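PDB 4S1I: pyridoxal kinase from Entamoeba histolytica, which probably phosphorylates pyridoxal with ATP in the presence of magnesium, yielding pyridoxal 5'-phosphate. Local coordinates for residues Ile8-Cys13 and Thr81-Ser86. Residues are numbered along the deposited sequence; the frame is centred on the assembly and turned at random.
With PLP (pyridoxal-5'-phosphate), chain C.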
loop_
_atom_site.group_PDB
_atom_site.type_symbol
_atom_site.label_atom_id
_atom_site.label_comp_id
_atom_site.label_asym_id
_atom_site.label_seq_id
_atom_site.Cartn_x
_atom_site.Cartn_y
_atom_site.Cartn_z
ATOM N N ILE A 8 9.841 -6.835 2.515
ATOM C CA ILE A 8 9.666 -7.761 1.392
ATOM C C ILE A 8 8.617 -8.783 1.782
ATOM O O ILE A 8 8.892 -9.621 2.620
ATOM C CB ILE A 8 10.975 -8.418 1.025
ATOM C CG1 ILE A 8 12.048 -7.400 0.705
ATOM C CG2 ILE A 8 10.779 -9.439 -0.116
ATOM C CD1 ILE A 8 13.428 -7.950 0.676
ATOM N N SER A 9 7.428 -8.689 1.197
ATOM C CA SER A 9 6.345 -9.585 1.523
ATOM C C SER A 9 5.255 -9.509 0.458
ATOM O O SER A 9 5.391 -8.756 -0.508
ATOM C CB SER A 9 5.825 -9.273 2.939
ATOM O OG SER A 9 4.994 -10.360 3.406
ATOM N N SER A 10 4.175 -10.213 0.705
ATOM C CA SER A 10 3.100 -10.330 -0.259
ATOM C C SER A 10 2.213 -9.136 -0.406
ATOM O O SER A 10 2.204 -8.231 0.466
ATOM C CB SER A 10 2.289 -11.537 0.137
ATOM O OG SER A 10 1.774 -11.396 1.418
ATOM N N TYR A 11 1.492 -9.050 -1.525
ATOM C CA TYR A 11 0.526 -7.986 -1.760
ATOM C C TYR A 11 -0.773 -8.578 -2.232
ATOM O O TYR A 11 -0.775 -9.466 -3.144
ATOM C CB TYR A 11 1.101 -7.020 -2.806
ATOM C CG TYR A 11 0.103 -5.896 -3.152
ATOM C CD1 TYR A 11 0.051 -4.766 -2.364
ATOM C CD2 TYR A 11 -0.849 -6.033 -4.081
ATOM C CE1 TYR A 11 -0.823 -3.763 -2.641
ATOM C CE2 TYR A 11 -1.714 -5.034 -4.392
ATOM C CZ TYR A 11 -1.741 -3.918 -3.632
ATOM O OH TYR A 11 -2.659 -2.936 -3.898
ATOM N N VAL A 12 -1.857 -8.081 -1.665
ATOM C CA VAL A 12 -3.215 -8.419 -2.139
ATOM C C VAL A 12 -3.946 -7.113 -2.474
ATOM O O VAL A 12 -3.860 -6.112 -1.703
ATOM C CB VAL A 12 -4.018 -9.244 -1.098
ATOM C CG1 VAL A 12 -3.378 -10.568 -0.870
ATOM C CG2 VAL A 12 -4.147 -8.549 0.262
ATOM N N CYS A 13 -4.737 -7.060 -3.533
ATOM C CA CYS A 13 -5.453 -5.902 -3.979
ATOM C C CYS A 13 -6.562 -5.509 -3.022
ATOM O O CYS A 13 -6.862 -4.314 -2.877
ATOM C CB CYS A 13 -6.021 -6.126 -5.382
ATOM S SG CYS A 13 -4.706 -6.347 -6.650
ATOM N N THR A 81 11.155 -9.369 6.300
ATOM C CA THR A 81 10.652 -10.265 5.311
ATOM C C THR A 81 9.452 -10.987 5.862
ATOM O O THR A 81 9.316 -11.150 7.069
ATOM C CB THR A 81 11.695 -11.266 4.838
ATOM O OG1 THR A 81 12.047 -12.147 5.887
ATOM C CG2 THR A 81 12.903 -10.590 4.266
ATOM N N GLY A 82 8.577 -11.398 4.935
ATOM C CA GLY A 82 7.381 -12.105 5.236
ATOM C C GLY A 82 7.116 -13.248 4.264
ATOM O O GLY A 82 7.823 -14.249 4.250
ATOM N N TYR A 83 6.020 -13.096 3.574
ATOM C CA TYR A 83 5.580 -14.177 2.684
ATOM C C TYR A 83 6.270 -14.237 1.331
ATOM O O TYR A 83 6.322 -13.252 0.651
ATOM C CB TYR A 83 4.083 -14.010 2.445
ATOM C CG TYR A 83 3.396 -15.071 1.578
ATOM C CD1 TYR A 83 3.445 -15.016 0.240
ATOM C CD2 TYR A 83 2.581 -16.004 2.187
ATOM C CE1 TYR A 83 2.751 -15.954 -0.576
ATOM C CE2 TYR A 83 1.904 -16.925 1.395
ATOM C CZ TYR A 83 1.979 -16.871 0.020
ATOM O OH TYR A 83 1.276 -17.794 -0.746
ATOM N N PHE A 84 6.720 -15.431 0.950
ATOM C CA PHE A 84 7.264 -15.704 -0.417
ATOM C C PHE A 84 6.477 -16.851 -1.097
ATOM O O PHE A 84 6.222 -17.912 -0.478
ATOM C CB PHE A 84 8.721 -16.111 -0.340
ATOM C CG PHE A 84 9.629 -15.081 0.268
ATOM C CD1 PHE A 84 10.254 -14.135 -0.520
ATOM C CD2 PHE A 84 9.891 -15.101 1.641
ATOM C CE1 PHE A 84 11.072 -13.235 0.031
ATOM C CE2 PHE A 84 10.770 -14.181 2.208
ATOM C CZ PHE A 84 11.358 -13.245 1.363
ATOM N N PRO A 85 6.153 -16.665 -2.364
ATOM C CA PRO A 85 5.435 -17.665 -3.106
ATOM C C PRO A 85 6.331 -18.731 -3.681
ATOM O O PRO A 85 5.794 -19.733 -4.170
ATOM C CB PRO A 85 4.821 -16.837 -4.297
ATOM C CG PRO A 85 5.725 -15.754 -4.548
ATOM C CD PRO A 85 6.251 -15.409 -3.174
ATOM N N SER A 86 7.636 -18.539 -3.646
ATOM C CA SER A 86 8.572 -19.432 -4.304
ATOM C C SER A 86 9.933 -19.300 -3.660
ATOM O O SER A 86 10.220 -18.223 -3.116
ATOM C CB SER A 86 8.620 -19.117 -5.813
ATOM O OG SER A 86 9.095 -17.773 -6.059
HETATM N N1 PLP C . -2.277 -15.298 1.527
HETATM C C2 PLP C . -1.251 -14.442 1.443
HETATM C C2A PLP C . -0.868 -13.902 0.130
HETATM C C3 PLP C . -0.497 -14.037 2.582
HETATM O O3 PLP C . 0.497 -13.234 2.509
HETATM C C4 PLP C . -0.843 -14.571 3.872
HETATM C C4A PLP C . -0.091 -14.173 5.022
HETATM O O4A PLP C . -0.410 -14.282 6.145
HETATM C C5 PLP C . -1.941 -15.434 3.813
HETATM C C6 PLP C . -2.595 -15.748 2.626
HETATM C C5A PLP C . -2.522 -16.103 4.949
HETATM O O4P PLP C . -3.840 -16.191 4.505
HETATM P P PLP C . -4.776 -17.459 4.809
HETATM O O1P PLP C . -4.457 -17.995 6.144
HETATM O O2P PLP C . -4.590 -18.514 3.773
HETATM O O3P PLP C . -6.075 -16.785 4.817
#
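The pyridoxal 5'-phosphate pocket opens where two parallel strands, 5-9 and 78-81, end side by side, with Ile8 paired to Thr81 and Ser9 beside Gly82. Ile8 O accepts the last backbone hydrogen bond of the pair from Gly82 N (2.9 Å), while Thr81 CA makes a CA-H...O contact with Ile8 O at 3.3 Å. One step on, a side chain replaces the main chain as acceptor: Ser9 OG, anti to its own N (chi1 -165°), reaches across to take a hydrogen bond from Tyr83 N at 2.9 Å, with 159° at the hydrogen. Such a site at the C-terminal ends of parallel strands suits the ribokinase-like alpha/beta fold; Asp111, a magnesium ligand, lies near Gly82. Ser10 OG donates a very short hydrogen bond of 2.5 Å to the phenolic O3 of the ligand and sits 3.6 Å from Tyr83 CB. The Tyr83 ring has the ligand on one face, its methyl carbon C2A over the ring centre, 4.1 Å above the plane; Thr45, whose OG1 is also hydrogen-bonded to the ligand, touches this tyrosine. Phe84 instead turns back along the strands, where its CE1 meets Ile8 CG2 at 3.8 Å, and its ring packs among Leu89, Val90 and Thr93 of helix 87-103 and Met130 and Leu133 of helix 124-133.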